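Long-range contact in flagellar motor switch protein FliG (Thermotoga maritima, PDB 3AJC), which probably forms part of the switch complex at the base of the flagellar basal body that sets the direction of motor rotation: residues 54-59 with 93-98. Numbering follows the deposited sequence.
Sequences EVLKRI and DTAAEI
I59 and I98 meet tip to tip, the terminal methyl CD1 of I59 lying 3.9 Å from CD1 of I98. In I59 the two branches divide the work: CG1 stands anti to the carbonyl carbon (chi1 -70°) and carries CD1 to I98, whereas CG2, anti to the backbone N, comes within 3.9 Å of CG2 of T94. There the two side chains cross at about a right angle. The same CG2 methyl also rests near CB of A95, at 4.4 Å. One turn earlier, both methyls of L56, CD1 and CD2, reach CB of A95 at 4.3 Å. CD2 also meets CG2 of I98 and the backbone, 4.1 Å from O of A95. CB of A95 thus packs against both L56 and I59, and the CA atoms of I59 and A95 approach to 6.1 Å. The interface is largely apolar, with 209 Å² buried; I98 also touches A40 and L44 of helix 37-46.

The polar side chains of 54-59 lie off the interface. K57, pointing away from 93-98, forms a salt bridge of 2.9 Å from NZ to E54 OE2, and E54 OE1 has a second partner in K113. R58, of the EHPQR motif important for FliM interaction, hydrogen-bonds Q26 of the same motif through NH1.

The axes of the two short segments approach to 9.1 Å with N-to-C directions 142° apart: helices 49-60 and 92-100 pack in opposing senses, clearly inclined, within the all-helical middle part of FliG.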
loop_
_atom_site.group_PDB
_atom_site.type_symbol
_atom_site.label_atom_id
_atom_site.label_comp_id
_atom_site.label_asym_id
_atom_site.label_seq_id
_atom_site.Cartn_x
_atom_site.Cartn_y
_atom_site.Cartn_z
ATOM N N GLU A 54 14.327 0.515 11.971
ATOM C CA GLU A 54 14.077 -0.678 12.770
ATOM C C GLU A 54 12.577 -0.864 13.028
ATOM O O GLU A 54 12.039 -1.960 12.864
ATOM C CB GLU A 54 14.848 -0.579 14.090
ATOM C CG GLU A 54 15.841 -1.726 14.345
ATOM C CD GLU A 54 16.732 -2.059 13.136
ATOM O OE1 GLU A 54 17.224 -1.127 12.453
ATOM O OE2 GLU A 54 16.952 -3.266 12.880
ATOM N N VAL A 55 11.900 0.211 13.422
ATOM C CA VAL A 55 10.463 0.141 13.690
ATOM C C VAL A 55 9.682 -0.209 12.430
ATOM O O VAL A 55 8.722 -0.980 12.479
ATOM C CB VAL A 55 9.927 1.478 14.247
ATOM C CG1 VAL A 55 8.410 1.536 14.108
ATOM C CG2 VAL A 55 10.344 1.633 15.715
ATOM N N LEU A 56 10.096 0.354 11.299
ATOM C CA LEU A 56 9.400 0.090 10.045
ATOM C C LEU A 56 9.596 -1.384 9.657
ATOM O O LEU A 56 8.660 -2.047 9.188
ATOM C CB LEU A 56 9.917 1.026 8.937
ATOM C CG LEU A 56 9.132 1.057 7.616
ATOM C CD1 LEU A 56 9.393 -0.195 6.778
ATOM C CD2 LEU A 56 7.649 1.191 7.924
ATOM N N LYS A 57 10.808 -1.895 9.871
ATOM C CA LYS A 57 11.109 -3.290 9.553
ATOM C C LYS A 57 10.275 -4.246 10.425
ATOM O O LYS A 57 9.731 -5.234 9.925
ATOM C CB LYS A 57 12.599 -3.570 9.744
ATOM C CG LYS A 57 13.039 -4.946 9.257
ATOM C CD LYS A 57 14.532 -5.160 9.460
ATOM C CE LYS A 57 14.870 -5.328 10.935
ATOM N NZ LYS A 57 16.336 -5.547 11.158
ATOM N N ARG A 58 10.170 -3.945 11.719
ATOM C CA ARG A 58 9.394 -4.771 12.638
ATOM C C ARG A 58 7.913 -4.759 12.276
ATOM O O ARG A 58 7.196 -5.732 12.520
ATOM C CB ARG A 58 9.573 -4.285 14.075
ATOM C CG ARG A 58 10.878 -4.723 14.702
ATOM C CD ARG A 58 11.108 -4.041 16.037
ATOM N NE ARG A 58 12.384 -4.438 16.624
ATOM C CZ ARG A 58 12.623 -5.632 17.154
ATOM N NH1 ARG A 58 11.670 -6.553 17.181
ATOM N NH2 ARG A 58 13.823 -5.911 17.645
ATOM N N ILE A 59 7.449 -3.653 11.703
ATOM C CA ILE A 59 6.053 -3.562 11.303
ATOM C C ILE A 59 5.865 -4.474 10.096
ATOM O O ILE A 59 4.849 -5.176 9.967
ATOM C CB ILE A 59 5.665 -2.111 10.918
ATOM C CG1 ILE A 59 5.646 -1.228 12.174
ATOM C CG2 ILE A 59 4.304 -2.100 10.223
ATOM C CD1 ILE A 59 5.336 0.240 11.915
ATOM N N ASP A 93 1.817 -4.909 3.625
ATOM C CA ASP A 93 0.866 -3.887 3.190
ATOM C C ASP A 93 0.833 -2.688 4.147
ATOM O O ASP A 93 0.838 -1.535 3.723
ATOM C CB ASP A 93 -0.528 -4.499 3.054
ATOM C CG ASP A 93 -0.855 -4.877 1.620
ATOM O OD1 ASP A 93 -1.144 -3.961 0.814
ATOM O OD2 ASP A 93 -0.810 -6.085 1.293
ATOM N N THR A 94 0.792 -2.968 5.441
ATOM C CA THR A 94 0.788 -1.916 6.443
ATOM C C THR A 94 2.031 -1.039 6.256
ATOM O O THR A 94 1.932 0.185 6.133
ATOM C CB THR A 94 0.808 -2.520 7.851
ATOM O OG1 THR A 94 -0.312 -3.398 7.990
ATOM C CG2 THR A 94 0.732 -1.429 8.920
ATOM N N ALA A 95 3.195 -1.681 6.225
ATOM C CA ALA A 95 4.466 -0.989 6.053
ATOM C C ALA A 95 4.480 -0.104 4.804
ATOM O O ALA A 95 4.859 1.067 4.871
ATOM C CB ALA A 95 5.600 -2.001 5.993
ATOM N N ALA A 96 4.064 -0.671 3.675
ATOM C CA ALA A 96 4.027 0.046 2.409
ATOM C C ALA A 96 3.110 1.267 2.471
ATOM O O ALA A 96 3.414 2.314 1.895
ATOM C CB ALA A 96 3.570 -0.903 1.279
ATOM N N GLU A 97 1.977 1.108 3.148
ATOM C CA GLU A 97 1.003 2.179 3.294
ATOM C C GLU A 97 1.595 3.303 4.142
ATOM O O GLU A 97 1.367 4.483 3.881
ATOM C CB GLU A 97 -0.285 1.633 3.933
ATOM C CG GLU A 97 -1.244 0.975 2.925
ATOM C CD GLU A 97 -2.212 -0.032 3.556
ATOM O OE1 GLU A 97 -2.707 0.213 4.676
ATOM O OE2 GLU A 97 -2.490 -1.070 2.918
ATOM N N ILE A 98 2.365 2.926 5.158
ATOM C CA ILE A 98 2.998 3.906 6.030
ATOM C C ILE A 98 4.079 4.643 5.234
ATOM O O ILE A 98 4.194 5.869 5.305
ATOM C CB ILE A 98 3.625 3.213 7.255
ATOM C CG1 ILE A 98 2.501 2.630 8.127
ATOM C CG2 ILE A 98 4.526 4.184 8.010
ATOM C CD1 ILE A 98 2.963 1.910 9.377
#